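Local structure of yopT (2DLB) at the interface of chains A and B. The protein is of unknown function; it comes from the SPbeta prophage of Bacillus subtilis and forms a homodimer. Numbering follows the deposited sequence. Chains: chain A/B, yopT.

Contacts 1 and 2 belong to one continuous seam of the homodimer, where strand 42-46 of each chain runs antiparallel to its partner; the centres of the two contacts' C-alpha atoms lie about 7 Å apart. Contact 2 is the middle of the seam, where A:Ser44 and B:Ser44 pair across the two-fold axis. Contact 1 is one end of it, where chain A leaves the strand and meets the loop that leads into the strand of chain B. A:Ser44, A:Phe45 and B:Glu42 are common to both. Symmetry repeats contact 1 at the other end, so the dimer sheet is fastened in the middle and at both ends.

Contact 1: the interface of chains A and B. Residues chain A 44-47; chain B 37, 40-42, 57, 60.
A:Leu46 pairs its backbone with B:Glu42 in an antiparallel bridge, A:Leu46 N donating to B:Glu42 O at 3.0 Å, while A:Leu46 O accepts from the backbone N of B:Lys41, a residue that is poorly ordered, at 3.0 Å. The second bond runs nearly along the C=O axis (175° at the oxygen) but is bent at the hydrogen. The CB of B:Ser40 also packs against this carbonyl oxygen. Its hydroxyl is directed back into its own chain: with OG anti to the carbonyl carbon (chi1 -65°), B:Ser40 OG donates to B:Leu37 O at 2.8 Å. The bond links B:Ser40 to B:Leu37 within the loop and probably helps keep OG next to the CA of A:Lys47 and the CB of A:Phe45. On the apolar side of the sheet, the A:Phe45 ring goes in among side chains of B. B:Leu37 crosses it at about a right angle, with CD1 4.2 Å above one ring face and offset toward the rim, and with CD2 near CB and CG. The CD2 corner of the ring meets the CB of B:Ser40 and, at 4.1 Å, the methyl CD2 of B:Leu57. B:Met60, a selenomethionine and poorly ordered, brings its terminal methyl only loosely to CE2. A:Lys47 lays its aliphatic stem against B:Leu37, with CG and CD along the leucine's CD2 and CD to CD2 at 3.8 Å. As the next residue in the strand, A:Leu46 points to the opposite side from A:Phe45, and its CB packs against the CB of B:Glu42 at 3.9 Å. The extended B:Glu42 side chain is poorly ordered, so its carboxylate adds little that can be relied on. The site closes one end of the intersubunit strand pair, joining the end of strand 42-46 of A to the start of strand 42-46 of B, with strand 52-69 of B contributing beside the ring.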
# COMPACT_ATOMS: atom_id res chain seq x y z
N SER A 44 -6.12 3.28 -1.20
CA SER A 44 -7.35 2.52 -1.05
C SER A 44 -7.12 1.07 -1.36
O SER A 44 -6.28 0.71 -2.20
CB SER A 44 -8.44 3.11 -1.94
OG SER A 44 -8.47 2.87 -3.26
N PHE A 45 -7.84 0.21 -0.67
CA PHE A 45 -7.78 -1.24 -0.85
C PHE A 45 -9.13 -1.75 -1.34
O PHE A 45 -10.15 -1.43 -0.74
CB PHE A 45 -7.41 -1.96 0.43
CG PHE A 45 -5.97 -1.71 0.82
CD1 PHE A 45 -5.61 -0.60 1.49
CD2 PHE A 45 -5.00 -2.62 0.41
CE1 PHE A 45 -4.28 -0.36 1.79
CE2 PHE A 45 -3.69 -2.38 0.73
CZ PHE A 45 -3.31 -1.26 1.41
N LEU A 46 -9.14 -2.56 -2.40
CA LEU A 46 -10.28 -3.33 -2.87
C LEU A 46 -10.23 -4.66 -2.10
O LEU A 46 -9.44 -5.56 -2.41
CB LEU A 46 -10.21 -3.55 -4.35
CG LEU A 46 -11.33 -4.43 -4.94
CD1 LEU A 46 -12.70 -3.86 -4.68
CD2 LEU A 46 -11.07 -4.58 -6.44
N LYS A 47 -11.05 -4.76 -1.04
CA LYS A 47 -11.00 -5.89 -0.12
C LYS A 47 -11.64 -7.10 -0.76
O LYS A 47 -12.28 -7.04 -1.81
CB LYS A 47 -11.67 -5.45 1.19
CG LYS A 47 -10.92 -4.38 1.94
CD LYS A 47 -11.52 -3.80 3.19
CE LYS A 47 -12.76 -2.97 3.00
NZ LYS A 47 -13.22 -2.46 4.36
N LEU B 37 -7.76 -6.32 5.53
CA LEU B 37 -7.12 -5.91 4.27
C LEU B 37 -6.29 -7.04 3.66
O LEU B 37 -6.01 -6.93 2.47
CB LEU B 37 -6.19 -4.74 4.54
CG LEU B 37 -6.80 -3.50 5.12
CD1 LEU B 37 -5.70 -2.46 5.32
CD2 LEU B 37 -7.93 -2.94 4.25
N SER B 40 -6.94 -8.46 0.10
CA SER B 40 -7.32 -7.50 -0.93
C SER B 40 -6.72 -7.88 -2.28
O SER B 40 -5.60 -8.36 -2.38
CB SER B 40 -6.89 -6.10 -0.57
OG SER B 40 -7.55 -5.61 0.57
N LYS B 41 -7.45 -7.61 -3.36
CA LYS B 41 -6.95 -7.88 -4.68
C LYS B 41 -6.26 -6.72 -5.38
O LYS B 41 -5.45 -6.96 -6.29
CB LYS B 41 -8.14 -8.35 -5.57
CG LYS B 41 -8.64 -9.72 -5.17
CD LYS B 41 -7.71 -10.90 -5.28
CE LYS B 41 -7.89 -11.92 -4.19
NZ LYS B 41 -7.24 -11.55 -2.91
N GLU B 42 -6.55 -5.50 -4.97
CA GLU B 42 -6.02 -4.30 -5.62
C GLU B 42 -5.73 -3.26 -4.55
O GLU B 42 -6.42 -3.18 -3.55
CB GLU B 42 -7.01 -3.72 -6.63
CG GLU B 42 -6.72 -2.49 -7.45
CD GLU B 42 -7.96 -2.14 -8.26
OE1 GLU B 42 -8.58 -1.08 -8.09
OE2 GLU B 42 -8.22 -3.05 -9.07
N LEU B 57 -2.46 -6.60 -6.28
CA LEU B 57 -1.74 -6.96 -5.06
C LEU B 57 -1.47 -8.46 -5.05
O LEU B 57 -2.39 -9.22 -5.28
CB LEU B 57 -2.61 -6.56 -3.91
CG LEU B 57 -2.21 -6.25 -2.54
CD1 LEU B 57 -0.93 -5.45 -2.43
CD2 LEU B 57 -3.45 -5.56 -1.97
N MSE B 60 0.55 -9.10 1.24
CA MSE B 60 0.57 -8.05 2.23
C MSE B 60 0.92 -8.55 3.62
O MSE B 60 0.47 -9.63 3.99
CB MSE B 60 -0.85 -7.46 2.24
CG MSE B 60 -1.09 -6.46 3.31
SE MSE B 60 -2.79 -5.72 3.18
CE MSE B 60 -3.43 -6.47 1.53

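Contact 2: the interface of chains A and B. Residues chain A 12, 42-45; chain B 12, 42-45.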
# COMPACT_ATOMS: atom_id res chain seq x y z
N LEU A 12 3.50 -4.24 1.19
CA LEU A 12 2.77 -4.78 0.08
C LEU A 12 3.72 -5.28 -1.00
O LEU A 12 4.79 -4.76 -1.18
CB LEU A 12 1.92 -3.69 -0.59
CG LEU A 12 1.05 -2.85 0.36
CD1 LEU A 12 0.18 -1.91 -0.47
CD2 LEU A 12 0.23 -3.68 1.30
N GLU A 42 -3.38 9.44 -0.09
CA GLU A 42 -4.47 8.49 0.23
C GLU A 42 -4.29 7.23 -0.57
O GLU A 42 -4.05 7.27 -1.79
CB GLU A 42 -5.83 9.13 -0.07
CG GLU A 42 -7.06 8.31 0.38
CD GLU A 42 -8.34 9.10 0.24
OE1 GLU A 42 -8.63 9.60 -0.85
OE2 GLU A 42 -9.05 9.30 1.23
N VAL A 43 -4.42 6.10 0.09
CA VAL A 43 -4.36 4.77 -0.49
C VAL A 43 -5.69 4.07 -0.23
O VAL A 43 -6.31 4.24 0.81
CB VAL A 43 -3.16 3.97 0.06
CG1 VAL A 43 -3.23 3.75 1.57
CG2 VAL A 43 -2.99 2.65 -0.70
N SER A 44 -6.12 3.28 -1.20
CA SER A 44 -7.35 2.52 -1.05
C SER A 44 -7.12 1.07 -1.36
O SER A 44 -6.28 0.71 -2.20
CB SER A 44 -8.44 3.11 -1.94
OG SER A 44 -8.47 2.87 -3.26
N PHE A 45 -7.84 0.21 -0.67
CA PHE A 45 -7.78 -1.24 -0.85
C PHE A 45 -9.13 -1.75 -1.34
O PHE A 45 -10.15 -1.43 -0.74
CB PHE A 45 -7.41 -1.96 0.43
CG PHE A 45 -5.97 -1.71 0.82
CD1 PHE A 45 -5.61 -0.60 1.49
CD2 PHE A 45 -5.00 -2.62 0.41
CE1 PHE A 45 -4.28 -0.36 1.79
CE2 PHE A 45 -3.69 -2.38 0.73
CZ PHE A 45 -3.31 -1.26 1.41
N LEU B 12 4.43 1.18 2.97
CA LEU B 12 3.54 2.28 3.24
C LEU B 12 3.41 2.53 4.74
O LEU B 12 3.49 1.55 5.51
CB LEU B 12 2.13 1.98 2.74
CG LEU B 12 1.99 1.60 1.26
CD1 LEU B 12 0.52 1.53 0.91
CD2 LEU B 12 2.76 2.54 0.33
N GLU B 42 -6.55 -5.50 -4.97
CA GLU B 42 -6.02 -4.30 -5.62
C GLU B 42 -5.73 -3.26 -4.55
O GLU B 42 -6.42 -3.18 -3.55
CB GLU B 42 -7.01 -3.72 -6.63
CG GLU B 42 -6.72 -2.49 -7.45
CD GLU B 42 -7.96 -2.14 -8.26
OE1 GLU B 42 -8.58 -1.08 -8.09
OE2 GLU B 42 -8.22 -3.05 -9.07
N VAL B 43 -4.69 -2.47 -4.86
CA VAL B 43 -4.36 -1.27 -4.08
C VAL B 43 -4.30 -0.10 -5.03
O VAL B 43 -3.81 -0.23 -6.17
CB VAL B 43 -3.05 -1.43 -3.29
CG1 VAL B 43 -1.87 -1.68 -4.20
CG2 VAL B 43 -2.76 -0.26 -2.36
N SER B 44 -4.80 1.05 -4.59
CA SER B 44 -4.94 2.23 -5.46
C SER B 44 -4.42 3.44 -4.74
O SER B 44 -4.57 3.57 -3.51
CB SER B 44 -6.44 2.40 -5.79
OG SER B 44 -6.85 1.20 -6.44
N PHE B 45 -3.82 4.34 -5.51
CA PHE B 45 -3.24 5.57 -4.97
C PHE B 45 -3.86 6.78 -5.65
O PHE B 45 -3.96 6.82 -6.89
CB PHE B 45 -1.73 5.60 -5.17
CG PHE B 45 -1.02 4.50 -4.43
CD1 PHE B 45 -0.83 3.23 -4.98
CD2 PHE B 45 -0.55 4.72 -3.15
CE1 PHE B 45 -0.19 2.22 -4.28
CE2 PHE B 45 0.06 3.71 -2.40
CZ PHE B 45 0.23 2.47 -3.00
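A:Ser44 and B:Ser44 face each other at the two-fold axis of the YopT-family homodimer, in an antiparallel strand pair that continues the sheet from one subunit into the other. Each amide N donates to the other serine's carbonyl O at 2.8 Å, a close reciprocal pair. A:Val43 and B:Val43 make the tight part, on one side of the strand pair. The two valine side chains cross obliquely and their CG2 methyls, each anti to its own backbone N, press together at 3.4 Å, nearer than ordinary van der Waals contact. The same methyls also meet the phenylalanine rings: B:Val43 CG2 sits 3.8 Å from the ring plane of A:Phe45, offset toward the rim, on the face opposite the one that B:Leu37 takes, and A:Val43 CG2 comes to B:Phe45 CE2 at 3.7 Å. Beyond the valine pair, on the same side of the strands, A:Leu12 and B:Leu12 reach in from strand 3-19 of each chain. They cross at about a right angle and touch through CD1 at 3.7 Å, and A:Leu12 meets B:Val43 tip to tip, CD1 to CG2 at 3.9 Å. The opposite side, which carries the serine hydroxyls, is looser, and there the two copies differ: the serine hydroxyls take different rotations. A:Ser44 places OG between its backbone N and carbonyl carbon (chi1 78°), whereas B:Ser44 has OG anti to the carbonyl carbon (chi1 -59°). The A hydroxyl therefore lies over the CB of B:Ser44, and the two OG atoms stay 3.9 Å apart, with no hydrogen bond between them. A:Glu42 and B:Glu42 bury almost no surface in this patch, and the latter is poorly ordered.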